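Long-range contact in putative cell surface hydrolase (Lactobacillus plantarum, PDB 3LP5), which is a putative cell-surface hydrolase of the alpha/beta-hydrolase clan whose substrate is not known: residues A[198-210]-A[241-250]. Residues are numbered along the deposited sequence; the frame is centred on the assembly and turned at random.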
loop_
_atom_site.group_PDB
_atom_site.type_symbol
_atom_site.label_atom_id
_atom_site.label_comp_id
_atom_site.label_asym_id
_atom_site.label_seq_id
_atom_site.Cartn_x
_atom_site.Cartn_y
_atom_site.Cartn_z
ATOM N N GLN A 198 6.135 -2.815 16.486
ATOM C CA GLN A 198 7.226 -3.112 15.552
ATOM C C GLN A 198 7.626 -1.887 14.781
ATOM O O GLN A 198 8.707 -1.896 14.214
ATOM C CB GLN A 198 6.897 -4.232 14.538
ATOM C CG GLN A 198 6.772 -5.579 15.167
ATOM C CD GLN A 198 8.019 -5.979 16.036
ATOM O OE1 GLN A 198 9.164 -5.699 15.692
ATOM N NE2 GLN A 198 7.758 -6.629 17.161
ATOM N N VAL A 199 6.762 -0.855 14.728
ATOM C CA VAL A 199 7.042 0.360 13.973
ATOM C C VAL A 199 6.809 1.570 14.909
ATOM O O VAL A 199 6.151 1.451 15.933
ATOM C CB VAL A 199 6.203 0.440 12.643
ATOM C CG1 VAL A 199 6.428 -0.817 11.736
ATOM C CG2 VAL A 199 4.708 0.615 12.919
ATOM N N LYS A 200 7.351 2.732 14.554
ATOM C CA LYS A 200 7.200 3.973 15.338
ATOM C C LYS A 200 5.719 4.366 15.624
ATOM O O LYS A 200 5.365 4.688 16.757
ATOM C CB LYS A 200 7.907 5.120 14.564
ATOM C CG LYS A 200 8.303 6.315 15.414
ATOM C CD LYS A 200 8.268 7.652 14.638
ATOM C CE LYS A 200 9.440 7.882 13.675
ATOM N NZ LYS A 200 10.694 7.183 14.098
ATOM N N HIS A 201 4.859 4.363 14.596
ATOM C CA HIS A 201 3.442 4.678 14.801
ATOM C C HIS A 201 2.620 3.812 13.907
ATOM O O HIS A 201 2.989 3.609 12.709
ATOM C CB HIS A 201 3.043 6.116 14.411
ATOM C CG HIS A 201 3.863 7.199 15.043
ATOM N ND1 HIS A 201 3.743 7.550 16.377
ATOM C CD2 HIS A 201 4.763 8.063 14.503
ATOM C CE1 HIS A 201 4.568 8.555 16.637
ATOM N NE2 HIS A 201 5.192 8.887 15.519
ATOM N N PHE A 202 1.507 3.309 14.465
ATOM C CA PHE A 202 0.516 2.554 13.706
ATOM C C PHE A 202 -0.840 3.173 13.912
ATOM O O PHE A 202 -1.237 3.411 15.071
ATOM C CB PHE A 202 0.490 1.107 14.169
ATOM C CG PHE A 202 -0.553 0.269 13.497
ATOM C CD1 PHE A 202 -0.455 -0.040 12.145
ATOM C CD2 PHE A 202 -1.636 -0.214 14.226
ATOM C CE1 PHE A 202 -1.398 -0.819 11.511
ATOM C CE2 PHE A 202 -2.608 -0.968 13.607
ATOM C CZ PHE A 202 -2.482 -1.309 12.259
ATOM N N THR A 203 -1.523 3.467 12.803
ATOM C CA THR A 203 -2.830 4.194 12.853
ATOM C C THR A 203 -3.898 3.475 12.026
ATOM O O THR A 203 -3.702 3.271 10.852
ATOM C CB THR A 203 -2.686 5.640 12.369
ATOM O OG1 THR A 203 -1.778 6.289 13.228
ATOM C CG2 THR A 203 -3.988 6.439 12.438
ATOM N N GLU A 204 -4.994 3.054 12.676
ATOM C CA GLU A 204 -6.120 2.477 11.980
ATOM C C GLU A 204 -7.120 3.550 11.673
ATOM O O GLU A 204 -7.420 4.393 12.529
ATOM C CB GLU A 204 -6.804 1.397 12.837
ATOM C CG GLU A 204 -5.780 0.369 13.308
ATOM C CD GLU A 204 -6.330 -0.552 14.409
ATOM O OE1 GLU A 204 -7.071 -1.480 14.042
ATOM O OE2 GLU A 204 -6.029 -0.335 15.614
ATOM N N ILE A 205 -7.674 3.480 10.455
ATOM C CA ILE A 205 -8.626 4.489 9.960
ATOM C C ILE A 205 -9.764 3.717 9.352
ATOM O O ILE A 205 -9.523 2.777 8.613
ATOM C CB ILE A 205 -7.986 5.441 8.873
ATOM C CG1 ILE A 205 -6.800 6.202 9.443
ATOM C CG2 ILE A 205 -9.050 6.450 8.284
ATOM C CD1 ILE A 205 -5.824 6.817 8.420
ATOM N N THR A 206 -11.015 4.127 9.632
ATOM C CA THR A 206 -12.160 3.502 9.012
ATOM C C THR A 206 -12.675 4.316 7.837
ATOM O O THR A 206 -12.849 5.531 7.920
ATOM C CB THR A 206 -13.331 3.273 10.025
ATOM O OG1 THR A 206 -12.809 2.646 11.188
ATOM C CG2 THR A 206 -14.366 2.351 9.447
ATOM N N VAL A 207 -12.939 3.619 6.739
ATOM C CA VAL A 207 -13.683 4.160 5.615
ATOM C C VAL A 207 -14.733 3.117 5.278
ATOM O O VAL A 207 -14.395 1.980 4.891
ATOM C CB VAL A 207 -12.753 4.412 4.371
ATOM C CG1 VAL A 207 -13.551 4.806 3.135
ATOM C CG2 VAL A 207 -11.763 5.492 4.705
ATOM N N THR A 208 -16.011 3.519 5.337
ATOM C CA THR A 208 -17.038 2.507 5.191
ATOM C C THR A 208 -17.083 2.076 3.741
ATOM O O THR A 208 -16.974 2.913 2.872
ATOM C CB THR A 208 -18.408 2.967 5.720
ATOM O OG1 THR A 208 -18.944 3.946 4.824
ATOM C CG2 THR A 208 -18.271 3.570 7.118
ATOM N N GLY A 209 -17.144 0.767 3.482
ATOM C CA GLY A 209 -17.097 0.263 2.128
ATOM C C GLY A 209 -15.721 -0.034 1.570
ATOM O O GLY A 209 -15.613 -0.624 0.482
ATOM N N ALA A 210 -14.657 0.335 2.292
ATOM C CA ALA A 210 -13.283 0.180 1.764
ATOM C C ALA A 210 -12.903 -1.279 1.568
ATOM O O ALA A 210 -12.010 -1.569 0.774
ATOM C CB ALA A 210 -12.206 0.916 2.612
ATOM N N ARG A 241 -9.235 18.317 7.525
ATOM C CA ARG A 241 -8.259 17.715 8.412
ATOM C C ARG A 241 -8.959 17.200 9.634
ATOM O O ARG A 241 -8.750 16.072 10.037
ATOM C CB ARG A 241 -7.193 18.725 8.842
ATOM C CG ARG A 241 -6.249 18.164 9.939
ATOM C CD ARG A 241 -5.146 19.118 10.344
ATOM N NE ARG A 241 -5.636 20.497 10.479
ATOM C CZ ARG A 241 -6.125 21.047 11.598
ATOM N NH1 ARG A 241 -6.208 20.352 12.745
ATOM N NH2 ARG A 241 -6.543 22.310 11.571
ATOM N N GLN A 242 -9.817 18.032 10.216
ATOM C CA GLN A 242 -10.493 17.666 11.477
ATOM C C GLN A 242 -11.403 16.453 11.299
ATOM O O GLN A 242 -11.382 15.559 12.122
ATOM C CB GLN A 242 -11.226 18.879 12.079
ATOM C CG GLN A 242 -10.175 19.894 12.560
ATOM C CD GLN A 242 -10.719 21.280 12.963
ATOM O OE1 GLN A 242 -11.732 21.759 12.449
ATOM N NE2 GLN A 242 -10.016 21.921 13.883
ATOM N N LYS A 243 -12.143 16.423 10.187
ATOM C CA LYS A 243 -13.033 15.353 9.848
ATOM C C LYS A 243 -12.249 14.048 9.575
ATOM O O LYS A 243 -12.700 12.966 9.982
ATOM C CB LYS A 243 -13.878 15.766 8.623
ATOM C CG LYS A 243 -14.815 14.686 8.020
ATOM C CD LYS A 243 -15.927 15.327 7.131
ATOM C CE LYS A 243 -15.479 15.706 5.687
ATOM N NZ LYS A 243 -16.575 15.475 4.647
ATOM N N ASN A 244 -11.127 14.129 8.865
ATOM C CA ASN A 244 -10.306 12.918 8.591
ATOM C C ASN A 244 -9.734 12.379 9.896
ATOM O O ASN A 244 -9.747 11.143 10.132
ATOM C CB ASN A 244 -9.182 13.205 7.590
ATOM C CG ASN A 244 -9.667 13.216 6.132
ATOM O OD1 ASN A 244 -10.740 12.741 5.824
ATOM N ND2 ASN A 244 -8.847 13.753 5.239
ATOM N N ALA A 245 -9.291 13.308 10.760
ATOM C CA ALA A 245 -8.809 12.999 12.126
ATOM C C ALA A 245 -9.819 12.152 12.903
ATOM O O ALA A 245 -9.443 11.241 13.635
ATOM C CB ALA A 245 -8.472 14.303 12.935
ATOM N N GLN A 246 -11.102 12.396 12.677
ATOM C CA GLN A 246 -12.118 11.692 13.417
ATOM C C GLN A 246 -12.421 10.325 12.835
ATOM O O GLN A 246 -13.134 9.542 13.494
ATOM C CB GLN A 246 -13.405 12.497 13.490
ATOM C CG GLN A 246 -13.325 13.771 14.314
ATOM C CD GLN A 246 -14.615 14.560 14.142
ATOM O OE1 GLN A 246 -15.129 14.693 13.020
ATOM N NE2 GLN A 246 -15.172 15.047 15.256
ATOM N N ARG A 247 -11.881 10.033 11.648
ATOM C CA ARG A 247 -11.892 8.669 11.086
ATOM C C ARG A 247 -10.861 7.696 11.727
ATOM O O ARG A 247 -10.992 6.463 11.601
ATOM C CB ARG A 247 -11.631 8.710 9.586
ATOM C CG ARG A 247 -12.668 9.494 8.802
ATOM C CD ARG A 247 -12.323 9.483 7.297
ATOM N NE ARG A 247 -12.944 10.626 6.600
ATOM C CZ ARG A 247 -14.249 10.749 6.354
ATOM N NH1 ARG A 247 -15.133 9.822 6.742
ATOM N NH2 ARG A 247 -14.686 11.829 5.733
ATOM N N VAL A 248 -9.844 8.235 12.373
ATOM C CA VAL A 248 -8.858 7.404 13.117
ATOM C C VAL A 248 -9.532 6.659 14.289
ATOM O O VAL A 248 -10.314 7.271 15.065
ATOM C CB VAL A 248 -7.750 8.299 13.629
ATOM C CG1 VAL A 248 -6.793 7.582 14.640
ATOM C CG2 VAL A 248 -7.006 8.903 12.451
ATOM N N GLN A 249 -9.279 5.348 14.395
ATOM C CA GLN A 249 -9.965 4.452 15.348
ATOM C C GLN A 249 -9.133 4.200 16.617
ATOM O O GLN A 249 -9.634 3.591 17.598
ATOM C CB GLN A 249 -10.180 3.073 14.714
ATOM C CG GLN A 249 -11.155 3.025 13.569
ATOM C CD GLN A 249 -12.513 3.490 14.003
ATOM O OE1 GLN A 249 -13.347 2.693 14.464
ATOM N NE2 GLN A 249 -12.733 4.783 13.915
ATOM N N ASN A 250 -7.863 4.610 16.587
ATOM C CA ASN A 250 -6.989 4.425 17.749
ATOM C C ASN A 250 -6.177 5.685 18.028
ATOM O O ASN A 250 -5.240 5.655 18.842
ATOM C CB ASN A 250 -6.092 3.170 17.549
ATOM C CG ASN A 250 -5.069 3.347 16.439
ATOM O OD1 ASN A 250 -5.313 4.065 15.446
ATOM N ND2 ASN A 250 -3.890 2.741 16.627
HETATM O O HOH W 1 -14.915 7.240 8.139
#
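Ile-205 and Val-248 form a single beta bridge, antiparallel in sense, in which Thr-206 N donates to Arg-247 O and, almost straight at 172°, Gln-249 N donates to Glu-204 O at 2.8 Å. The carboxamide of Asn-250 carries the pairing one step further: ND2 gives a hydrogen to Phe-202 O at 3.1 Å, while OD1 accepts from Glu-204 N at 3.0 Å, the donor lying above the side-chain carbonyl plane of Asn-250. One side-chain amide thus bonds the O of one strand residue and the N two further on, the spacing a parallel-strand partner would use. Asn-250 CG lies between backbone N and carbonyl carbon (chi1 68°), a torsion that swings the amide toward the strand. Val-248 CG1 meets Thr-203 CG2 at 3.7 Å, Val-248 CG2 meets Ile-205 CG1 at 4.0 Å, and Ile-205 CG2 rests on Arg-247 CB at 3.7 Å. Beyond that carbon the arginine runs extended to NE, which donates in plane to a lone pair of Asn-244 OD1, and NH1 reaches Thr-206 O through a water. With an alanine in place of Arg-247, Asn-244 OD1 would probably lose this donor and the water its link from tail to strand. Asn-244 ND2 in turn bonds Ser-225 and Gln-229 of helix 217-231. Residues 247-250 thus pair briefly with 201-206, an edge strand of the central sheet of an alpha/beta-hydrolase fold.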